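Local coordinates for endoglycosidase (Bacteroides thetaiotaomicron, PDB 6Q64), which probably hydrolyses O-glycosidic bonds as a family 18 endoglycosidase of the TIM-barrel clan, with complex N-glycans as its likely substrates, at residues K92-P95 / D96-F100; L142-K145 / G146-A149; K346-R349 / K350-F354. The protein carries 1 engineered substitution. All blocks are in the same frame, centred on the assembly; numbering follows the deposited sequence.

Contact 1. Residues K92-P95 / D96-F100; sequences KMLP and DSVDF
Pro95 and Val98 are joined by one backbone hydrogen bond, from Val98 N to Pro95 O at 3.1 Å. Its N-H points almost straight at the oxygen (164°), yet the nitrogen stands well above the carbonyl plane, 53° out of it, because the chain doubles back so sharply. Val98 CB packs closely on the same carbonyl, 3.5 Å from Pro95 O. Asp96 and Ser97 form the two corners of this type I beta turn, and their short polar side chains suit a bend that is partly open to solvent. Proline suits the entry position, since the turn uses its C=O and asks for no N-H, while its ring offers an apolar surface, through CB, to Val98 and Ser97.

The apolar contacts begin with Leu94. With CG1 anti to the backbone N (chi1 159°), Val98 sends this branch to the leucine, where CG1 and Leu94 CD1 are 4.3 Å apart. The other branch faces the proline ring, CG2 lying 4.5 Å from Pro95 CB. These are light contacts between branched or cyclic side chains that need no polar partner.

In the TIM barrel this turn belongs to the loop that leads into the start of strand 100-102, and helix 346-358 packs against it through Leu348, Arg349 and Leu352.

Polar side chains complete the account. Ser97 OG is folded between its own N and carbonyl carbon, which lays it against Pro95 CB at 3.8 Å. Asp96 CG stands anti to the carbonyl carbon, beside the backbone N, with its carboxylate held by Lys125, in a salt bridge to OD1, and by Tyr58, hydrogen-bonded to OD2. Arg66 bridges Asp96 and Asp99, its NH2 hydrogen-bonded to Asp96 O and its NE in a salt bridge with Asp99 OD1.

Contact 2. Residues L142-K145 / G146-A149; sequences LTPK and GLNA
Pro144 and Leu147 meet twice, once through the backbone and once through their side chains, and this is the close part of the contact. Leu147 N donates to Pro144 O at 3.3 Å, a long but nearly straight bond (171°) that closes a four-residue reverse turn. In addition, Leu147 CD1 reaches Pro144 CG at 3.9 Å, the two side chains crossing at a slant. Leu147 CG also lies 4.0 Å from both CB and CG of Lys145, whose side chain runs alongside in the same direction. Lys145 holds the corner with a positive phi of 68°, and Gly146, without a side chain, follows in the second corner.

The solvent side is looser, for Lys145, Gly146 and Leu147 are all exposed. The lysine chain bends at chi2 and chi3, and its end leads away from the turn. Thr143 OG1 lies 4.0 Å from Leu147 O, too far for more than loose packing. Set apart from this, Asn148 N-caps helix 149-155, its OD1 accepting from Gln151 N. One backbone bond and a small apolar patch of Pro144, Leu147 and the Lys145 stem, with the charge led away, are consistent with a surface turn of modest stability.

Contact 3. Residues K346-R349 / K350-F354; sequences KWLR and KALYF
Lys346, Trp347, Leu348 and Arg349 each offer a carbonyl oxygen to the residue four places on. The bond from Ala351 N to Trp347 O is the shortest, 2.8 Å; Lys350 N to Lys346 O and Leu352 N to Leu348 O are both 3.0 Å. Tyr353 N to Arg349 O is weak, being bent to 132°.

On this ladder the side chains pair by helical spacing. Leu348 CG meets Leu352 CD1 at 4.2 Å, one turn on. Separately, Leu352 CG packs on the backbone carbonyl of Leu348, 3.4 Å from its O. Three residues beyond Trp347, Lys350 starts with CG anti to its backbone N (chi1 -158°), which carries CD to 4.2 Å from Trp347 CZ3 in an oblique approach. Lys346 uses its methylene groups more directly: its extended chain places CD 3.8 Å above one face of the indole, towards the rim. Lysine suits these places because its aliphatic stem can lie on an aromatic ring while its charged end can extend beyond it, as that of Lys350 does in leading away from the contact.

Further out, Asp338 receives the N-H groups of Trp347 and Leu348 on its two carboxylate oxygens, a negative group that would suit the positive end of the helix dipole. Trp347 NE1 makes a weak bond to Lys291 O. The buried row of Leu348, Ala351 and Leu352 rests on Ile330 of strand 329-333, and the small Ala351 also meets Ile313 and Ala317 of helix 311-317. An amphipathic helix laid on the strand before it, apolar side inward, is the pattern of a TIM barrel's outer helical layer, to which helix 346-358 contributes the last member.

How the contacts relate
From the N terminus the three contacts follow in series, none nested in or crossing another, and each closes a short local piece of chain. Contact 1 folds the approach to strand 100-102. Contact 2 bends the loop between strand 128-135 and helix 149-155, remote from the rest: its nearest atoms are about 19 Å from contact 1 and 27 Å from contact 3. Contact 3 winds the start of helix 346-358. Contacts 1 and 3, distant in sequence, touch in space: Ser97 OG meets Leu352 CD1 at 3.3 Å, and Val98 CG2 meets Leu348 CD2 at 3.7 Å. The last helix thus packs against the loop between strands 72-76 and 100-102, joining early and late parts of the barrel.

Contact 1. Residues K92-P95 / D96-F100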
ATOM      1  N   LYS A  92      -1.659   5.764 -14.403  1.00 78.63           N
ATOM      2  CA  LYS A  92      -2.015   7.186 -14.658  1.00 77.46           C
ATOM      3  C   LYS A  92      -3.520   7.333 -14.917  1.00 75.62           C
ATOM      4  O   LYS A  92      -4.045   8.463 -14.862  1.00 80.50           O
ATOM      5  CB  LYS A  92      -1.158   7.781 -15.780  1.00 82.02           C
ATOM      6  CG  LYS A  92      -1.395   7.243 -17.192  1.00 83.79           C
ATOM      7  CD  LYS A  92      -0.874   8.179 -18.272  1.00 84.53           C
ATOM      8  CE  LYS A  92      -0.849   7.536 -19.649  1.00 88.50           C
ATOM      9  NZ  LYS A  92       0.088   8.213 -20.580  1.00 89.74           N
HETATM   10  N   MSE A  93      -4.200   6.196 -15.153  1.00 74.15           N
HETATM   11  CA  MSE A  93      -5.633   6.195 -15.446  1.00 77.10           C
HETATM   12  C   MSE A  93      -6.455   5.770 -14.232  1.00 74.73           C
HETATM   13  O   MSE A  93      -7.670   5.616 -14.318  1.00 69.35           O
HETATM   14  CB  MSE A  93      -5.962   5.253 -16.621  1.00 82.34           C
HETATM   15  CG  MSE A  93      -5.447   5.698 -18.000  1.00 81.48           C
HETATM   16 SE   MSE A  93      -5.741   7.599 -18.391  1.00 81.78          SE
HETATM   17  CE  MSE A  93      -4.140   8.705 -18.269  1.00 84.81           C
ATOM     18  N   LEU A  94      -5.792   5.555 -13.097  1.00 76.20           N
ATOM     19  CA  LEU A  94      -6.498   5.206 -11.879  1.00 67.87           C
ATOM     20  C   LEU A  94      -7.337   6.398 -11.466  1.00 63.72           C
ATOM     21  O   LEU A  94      -6.998   7.527 -11.774  1.00 65.41           O
ATOM     22  CB  LEU A  94      -5.476   4.905 -10.790  1.00 68.14           C
ATOM     23  CG  LEU A  94      -4.768   3.564 -10.885  1.00 69.37           C
ATOM     24  CD1 LEU A  94      -3.580   3.526  -9.924  1.00 68.78           C
ATOM     25  CD2 LEU A  94      -5.764   2.460 -10.595  1.00 67.92           C
ATOM     26  N   PRO A  95      -8.388   6.196 -10.662  1.00 64.36           N
ATOM     27  CA  PRO A  95      -9.101   7.317 -10.054  1.00 63.57           C
ATOM     28  C   PRO A  95      -8.129   8.321  -9.424  1.00 65.70           C
ATOM     29  O   PRO A  95      -7.144   7.924  -8.830  1.00 76.62           O
ATOM     30  CB  PRO A  95      -9.948   6.638  -8.991  1.00 65.09           C
ATOM     31  CG  PRO A  95     -10.172   5.224  -9.543  1.00 68.10           C
ATOM     32  CD  PRO A  95      -8.886   4.878 -10.248  1.00 67.69           C
ATOM     33  N   ASP A  96      -8.396   9.600  -9.635  1.00 66.60           N
ATOM     34  CA  ASP A  96      -7.514  10.719  -9.221  1.00 70.45           C
ATOM     35  C   ASP A  96      -7.397  10.755  -7.690  1.00 66.94           C
ATOM     36  O   ASP A  96      -6.490  11.390  -7.210  1.00 69.92           O
ATOM     37  CB  ASP A  96      -8.032  12.050  -9.776  1.00 72.90           C
ATOM     38  CG  ASP A  96      -7.927  12.135 -11.286  1.00 78.74           C
ATOM     39  OD1 ASP A  96      -7.215  11.258 -11.857  1.00 79.33           O
ATOM     40  OD2 ASP A  96      -8.517  13.096 -11.882  1.00 77.46           O
ATOM     41  N   SER A  97      -8.291  10.095  -6.970  1.00 63.12           N
ATOM     42  CA  SER A  97      -8.367  10.067  -5.489  1.00 64.13           C
ATOM     43  C   SER A  97      -7.450   8.975  -4.908  1.00 68.87           C
ATOM     44  O   SER A  97      -7.322   8.905  -3.685  1.00 77.38           O
ATOM     45  CB  SER A  97      -9.800   9.792  -5.074  1.00 64.02           C
ATOM     46  OG  SER A  97     -10.292   8.604  -5.725  1.00 63.76           O
ATOM     47  N   VAL A  98      -6.886   8.092  -5.725  1.00 66.73           N
ATOM     48  CA  VAL A  98      -5.877   7.107  -5.248  1.00 65.72           C
ATOM     49  C   VAL A  98      -4.573   7.838  -4.923  1.00 67.81           C
ATOM     50  O   VAL A  98      -4.038   8.463  -5.821  1.00 69.74           O
ATOM     51  CB  VAL A  98      -5.650   6.027  -6.305  1.00 66.23           C
ATOM     52  CG1 VAL A  98      -4.331   5.339  -6.102  1.00 68.63           C
ATOM     53  CG2 VAL A  98      -6.781   5.011  -6.307  1.00 69.18           C
ATOM     54  N   ASP A  99      -4.049   7.683  -3.701  1.00 75.20           N
ATOM     55  CA  ASP A  99      -2.828   8.387  -3.210  1.00 70.77           C
ATOM     56  C   ASP A  99      -1.577   7.584  -3.511  1.00 67.46           C
ATOM     57  O   ASP A  99      -0.577   8.206  -3.927  1.00 71.97           O
ATOM     58  CB  ASP A  99      -2.893   8.624  -1.715  1.00 69.77           C
ATOM     59  CG  ASP A  99      -3.963   9.645  -1.436  1.00 70.18           C
ATOM     60  OD1 ASP A  99      -3.726  10.810  -1.755  1.00 76.43           O
ATOM     61  OD2 ASP A  99      -5.032   9.246  -0.988  1.00 70.59           O
ATOM     62  N   PHE A 100      -1.634   6.269  -3.315  1.00 64.30           N
ATOM     63  CA  PHE A 100      -0.483   5.381  -3.615  1.00 70.15           C
ATOM     64  C   PHE A 100      -0.960   3.942  -3.815  1.00 68.25           C
ATOM     65  O   PHE A 100      -2.096   3.606  -3.512  1.00 66.89           O
ATOM     66  CB  PHE A 100       0.580   5.471  -2.509  1.00 74.19           C
ATOM     67  CG  PHE A 100       0.267   4.731  -1.231  1.00 72.52           C
ATOM     68  CD1 PHE A 100      -0.632   5.246  -0.313  1.00 74.97           C
ATOM     69  CD2 PHE A 100       0.879   3.521  -0.943  1.00 73.17           C
ATOM     70  CE1 PHE A 100      -0.908   4.566   0.867  1.00 77.74           C
ATOM     71  CE2 PHE A 100       0.592   2.837   0.231  1.00 76.36           C
ATOM     72  CZ  PHE A 100      -0.291   3.364   1.143  1.00 74.31           C
TER

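Contact 2. Residues L142-K145 / G146-A149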
ATOM      1  N   LEU A 142      15.136 -11.800  -4.329  1.00114.23           N
ATOM      2  CA  LEU A 142      16.345 -11.121  -4.867  1.00113.98           C
ATOM      3  C   LEU A 142      17.477 -12.137  -4.922  1.00114.37           C
ATOM      4  O   LEU A 142      18.635 -11.734  -5.169  1.00112.36           O
ATOM      5  CB  LEU A 142      16.735  -9.919  -4.003  1.00114.78           C
ATOM      6  CG  LEU A 142      15.807  -8.702  -4.041  1.00113.93           C
ATOM      7  CD1 LEU A 142      16.420  -7.556  -3.242  1.00113.45           C
ATOM      8  CD2 LEU A 142      15.515  -8.239  -5.465  1.00114.49           C
ATOM      9  N   THR A 143      17.145 -13.409  -4.723  1.00115.21           N
ATOM     10  CA  THR A 143      18.162 -14.486  -4.674  1.00121.02           C
ATOM     11  C   THR A 143      18.232 -15.020  -6.104  1.00123.58           C
ATOM     12  O   THR A 143      17.231 -15.500  -6.633  1.00118.73           O
ATOM     13  CB  THR A 143      17.945 -15.399  -3.441  1.00122.07           C
ATOM     14  OG1 THR A 143      18.636 -16.632  -3.647  1.00124.92           O
ATOM     15  CG2 THR A 143      16.499 -15.662  -3.057  1.00119.61           C
ATOM     16  N   PRO A 144      19.392 -14.867  -6.799  1.00130.35           N
ATOM     17  CA  PRO A 144      19.504 -15.213  -8.212  1.00135.02           C
ATOM     18  C   PRO A 144      19.391 -16.726  -8.433  1.00142.72           C
ATOM     19  O   PRO A 144      19.573 -17.465  -7.465  1.00139.98           O
ATOM     20  CB  PRO A 144      20.897 -14.698  -8.633  1.00135.37           C
ATOM     21  CG  PRO A 144      21.694 -14.620  -7.365  1.00132.83           C
ATOM     22  CD  PRO A 144      20.674 -14.369  -6.271  1.00132.11           C
ATOM     23  N   LYS A 145      19.086 -17.116  -9.683  1.00153.50           N
ATOM     24  CA  LYS A 145      19.328 -18.474 -10.250  1.00159.25           C
ATOM     25  C   LYS A 145      18.417 -19.498  -9.555  1.00154.07           C
ATOM     26  O   LYS A 145      17.201 -19.235  -9.441  1.00145.20           O
ATOM     27  CB  LYS A 145      20.800 -18.882 -10.056  1.00169.17           C
ATOM     28  CG  LYS A 145      21.855 -17.915 -10.579  1.00175.62           C
ATOM     29  CD  LYS A 145      22.196 -18.114 -12.044  1.00183.70           C
ATOM     30  CE  LYS A 145      21.845 -16.907 -12.890  1.00181.32           C
ATOM     31  NZ  LYS A 145      22.300 -17.091 -14.286  1.00186.53           N
ATOM     32  N   GLY A 146      18.993 -20.668  -9.249  1.00154.99           N
ATOM     33  CA  GLY A 146      18.778 -21.474  -8.036  1.00152.58           C
ATOM     34  C   GLY A 146      20.097 -21.593  -7.289  1.00155.01           C
ATOM     35  O   GLY A 146      20.709 -22.672  -7.334  1.00152.76           O
ATOM     36  N   LEU A 147      20.573 -20.482  -6.714  1.00155.45           N
ATOM     37  CA  LEU A 147      21.643 -20.469  -5.678  1.00154.96           C
ATOM     38  C   LEU A 147      20.936 -20.582  -4.328  1.00145.38           C
ATOM     39  O   LEU A 147      19.703 -20.436  -4.318  1.00135.04           O
ATOM     40  CB  LEU A 147      22.492 -19.193  -5.786  1.00157.06           C
ATOM     41  CG  LEU A 147      23.374 -19.075  -7.037  1.00164.22           C
ATOM     42  CD1 LEU A 147      24.045 -17.710  -7.089  1.00163.84           C
ATOM     43  CD2 LEU A 147      24.425 -20.183  -7.113  1.00167.81           C
ATOM     44  N   ASN A 148      21.675 -20.899  -3.264  1.00145.04           N
ATOM     45  CA  ASN A 148      21.136 -21.038  -1.882  1.00141.56           C
ATOM     46  C   ASN A 148      20.961 -19.634  -1.261  1.00133.94           C
ATOM     47  O   ASN A 148      21.870 -18.789  -1.392  1.00130.47           O
ATOM     48  CB  ASN A 148      22.008 -22.000  -1.058  1.00142.45           C
ATOM     49  CG  ASN A 148      21.546 -22.153   0.378  1.00139.95           C
ATOM     50  OD1 ASN A 148      21.535 -21.193   1.161  1.00135.90           O
ATOM     51  ND2 ASN A 148      21.156 -23.367   0.739  1.00140.86           N
ATOM     52  N   ALA A 149      19.829 -19.381  -0.602  1.00130.81           N
ATOM     53  CA  ALA A 149      19.555 -18.115   0.127  1.00130.91           C
ATOM     54  C   ALA A 149      20.604 -17.903   1.232  1.00133.24           C
ATOM     55  O   ALA A 149      21.372 -16.891   1.159  1.00134.60           O
ATOM     56  CB  ALA A 149      18.156 -18.109   0.692  1.00126.29           C
TER

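Contact 3. Residues K346-R349 / K350-F354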
ATOM      1  N   LYS A 346     -16.055   1.618  -9.441  1.00 72.17           N
ATOM      2  CA  LYS A 346     -17.325   2.025  -8.802  1.00 73.99           C
ATOM      3  C   LYS A 346     -17.066   2.186  -7.306  1.00 75.56           C
ATOM      4  O   LYS A 346     -17.348   3.271  -6.754  1.00 73.54           O
ATOM      5  CB  LYS A 346     -18.398   0.960  -9.061  1.00 72.58           C
ATOM      6  CG  LYS A 346     -19.773   1.258  -8.483  1.00 70.86           C
ATOM      7  CD  LYS A 346     -20.695   0.096  -8.618  1.00 72.39           C
ATOM      8  CE  LYS A 346     -22.084   0.337  -8.061  1.00 76.11           C
ATOM      9  NZ  LYS A 346     -22.850  -0.945  -7.992  1.00 79.68           N
ATOM     10  N   TRP A 347     -16.567   1.115  -6.696  1.00 74.75           N
ATOM     11  CA  TRP A 347     -16.593   0.924  -5.229  1.00 73.68           C
ATOM     12  C   TRP A 347     -15.508   1.789  -4.604  1.00 73.68           C
ATOM     13  O   TRP A 347     -15.813   2.611  -3.732  1.00 69.45           O
ATOM     14  CB  TRP A 347     -16.425  -0.551  -4.905  1.00 72.65           C
ATOM     15  CG  TRP A 347     -17.626  -1.327  -5.336  1.00 74.15           C
ATOM     16  CD1 TRP A 347     -17.667  -2.356  -6.222  1.00 76.88           C
ATOM     17  CD2 TRP A 347     -18.977  -1.121  -4.908  1.00 76.12           C
ATOM     18  NE1 TRP A 347     -18.941  -2.840  -6.342  1.00 75.45           N
ATOM     19  CE2 TRP A 347     -19.771  -2.088  -5.562  1.00 75.05           C
ATOM     20  CE3 TRP A 347     -19.586  -0.247  -4.000  1.00 79.83           C
ATOM     21  CZ2 TRP A 347     -21.145  -2.179  -5.366  1.00 77.35           C
ATOM     22  CZ3 TRP A 347     -20.947  -0.328  -3.809  1.00 83.13           C
ATOM     23  CH2 TRP A 347     -21.717  -1.268  -4.507  1.00 81.23           C
ATOM     24  N   LEU A 348     -14.283   1.674  -5.094  1.00 72.22           N
ATOM     25  CA  LEU A 348     -13.210   2.561  -4.600  1.00 71.19           C
ATOM     26  C   LEU A 348     -13.645   4.039  -4.694  1.00 70.57           C
ATOM     27  O   LEU A 348     -13.488   4.758  -3.701  1.00 75.71           O
ATOM     28  CB  LEU A 348     -11.923   2.263  -5.368  1.00 72.12           C
ATOM     29  CG  LEU A 348     -10.674   2.915  -4.781  1.00 76.20           C
ATOM     30  CD1 LEU A 348     -10.438   2.475  -3.336  1.00 77.64           C
ATOM     31  CD2 LEU A 348      -9.453   2.611  -5.642  1.00 78.01           C
ATOM     32  N   ARG A 349     -14.186   4.501  -5.821  1.00 73.79           N
ATOM     33  CA  ARG A 349     -14.513   5.945  -6.027  1.00 71.86           C
ATOM     34  C   ARG A 349     -15.596   6.407  -5.031  1.00 66.37           C
ATOM     35  O   ARG A 349     -15.528   7.553  -4.473  1.00 61.75           O
ATOM     36  CB  ARG A 349     -15.047   6.145  -7.441  1.00 74.83           C
ATOM     37  CG  ARG A 349     -14.021   6.588  -8.466  1.00 81.89           C
ATOM     38  CD  ARG A 349     -14.752   7.017  -9.726  1.00 84.79           C
ATOM     39  NE  ARG A 349     -14.064   6.559 -10.913  1.00 86.74           N
ATOM     40  CZ  ARG A 349     -13.030   7.180 -11.469  1.00 87.06           C
ATOM     41  NH1 ARG A 349     -12.564   8.310 -10.953  1.00 82.85           N
ATOM     42  NH2 ARG A 349     -12.469   6.677 -12.558  1.00 83.93           N
ATOM     43  N   LYS A 350     -16.610   5.565  -4.892  1.00 60.05           N
ATOM     44  CA  LYS A 350     -17.736   5.802  -3.985  1.00 63.81           C
ATOM     45  C   LYS A 350     -17.177   5.867  -2.563  1.00 66.03           C
ATOM     46  O   LYS A 350     -17.458   6.852  -1.851  1.00 69.59           O
ATOM     47  CB  LYS A 350     -18.762   4.677  -4.112  1.00 64.00           C
ATOM     48  CG  LYS A 350     -20.163   5.050  -3.650  1.00 65.52           C
ATOM     49  CD  LYS A 350     -21.098   3.905  -3.807  1.00 69.71           C
ATOM     50  CE  LYS A 350     -22.382   4.300  -4.498  1.00 78.30           C
ATOM     51  NZ  LYS A 350     -23.316   4.914  -3.514  1.00 87.82           N
ATOM     52  N   ALA A 351     -16.409   4.850  -2.175  1.00 66.56           N
ATOM     53  CA  ALA A 351     -15.834   4.722  -0.821  1.00 63.34           C
ATOM     54  C   ALA A 351     -15.122   6.030  -0.489  1.00 62.08           C
ATOM     55  O   ALA A 351     -15.524   6.665   0.485  1.00 64.61           O
ATOM     56  CB  ALA A 351     -14.924   3.535  -0.740  1.00 64.55           C
ATOM     57  N   LEU A 352     -14.197   6.491  -1.331  1.00 59.95           N
ATOM     58  CA  LEU A 352     -13.421   7.738  -1.057  1.00 59.14           C
ATOM     59  C   LEU A 352     -14.322   8.966  -1.083  1.00 60.47           C
ATOM     60  O   LEU A 352     -13.971   9.943  -0.437  1.00 68.18           O
ATOM     61  CB  LEU A 352     -12.274   7.852  -2.052  1.00 57.01           C
ATOM     62  CG  LEU A 352     -11.329   6.662  -1.956  1.00 63.60           C
ATOM     63  CD1 LEU A 352     -10.244   6.711  -2.994  1.00 63.81           C
ATOM     64  CD2 LEU A 352     -10.718   6.612  -0.559  1.00 68.26           C
ATOM     65  N   TYR A 353     -15.455   8.902  -1.765  1.00 59.17           N
ATOM     66  CA  TYR A 353     -16.416  10.018  -1.805  1.00 58.94           C
ATOM     67  C   TYR A 353     -17.135  10.038  -0.456  1.00 60.25           C
ATOM     68  O   TYR A 353     -17.392  11.120   0.115  1.00 68.01           O
ATOM     69  CB  TYR A 353     -17.369   9.868  -2.998  1.00 56.68           C
ATOM     70  CG  TYR A 353     -18.586  10.768  -2.921  1.00 54.63           C
ATOM     71  CD1 TYR A 353     -18.461  12.142  -3.078  1.00 56.15           C
ATOM     72  CD2 TYR A 353     -19.856  10.246  -2.713  1.00 54.49           C
ATOM     73  CE1 TYR A 353     -19.562  12.984  -2.971  1.00 61.12           C
ATOM     74  CE2 TYR A 353     -20.959  11.070  -2.611  1.00 59.57           C
ATOM     75  CZ  TYR A 353     -20.813  12.445  -2.711  1.00 61.89           C
ATOM     76  OH  TYR A 353     -21.915  13.251  -2.643  1.00 66.64           O
ATOM     77  N   PHE A 354     -17.465   8.847   0.045  1.00 61.89           N
ATOM     78  CA  PHE A 354     -18.118   8.658   1.374  1.00 63.36           C
ATOM     79  C   PHE A 354     -17.128   9.119   2.475  1.00 59.82           C
ATOM     80  O   PHE A 354     -17.446  10.021   3.227  1.00 57.49           O
ATOM     81  CB  PHE A 354     -18.671   7.227   1.474  1.00 60.98           C
ATOM     82  CG  PHE A 354     -20.094   7.093   0.994  1.00 67.08           C
ATOM     83  CD1 PHE A 354     -20.481   7.567  -0.249  1.00 72.56           C
ATOM     84  CD2 PHE A 354     -21.068   6.510   1.781  1.00 68.37           C
ATOM     85  CE1 PHE A 354     -21.799   7.460  -0.674  1.00 70.42           C
ATOM     86  CE2 PHE A 354     -22.384   6.420   1.359  1.00 70.17           C
ATOM     87  CZ  PHE A 354     -22.745   6.883   0.125  1.00 67.48           C
TER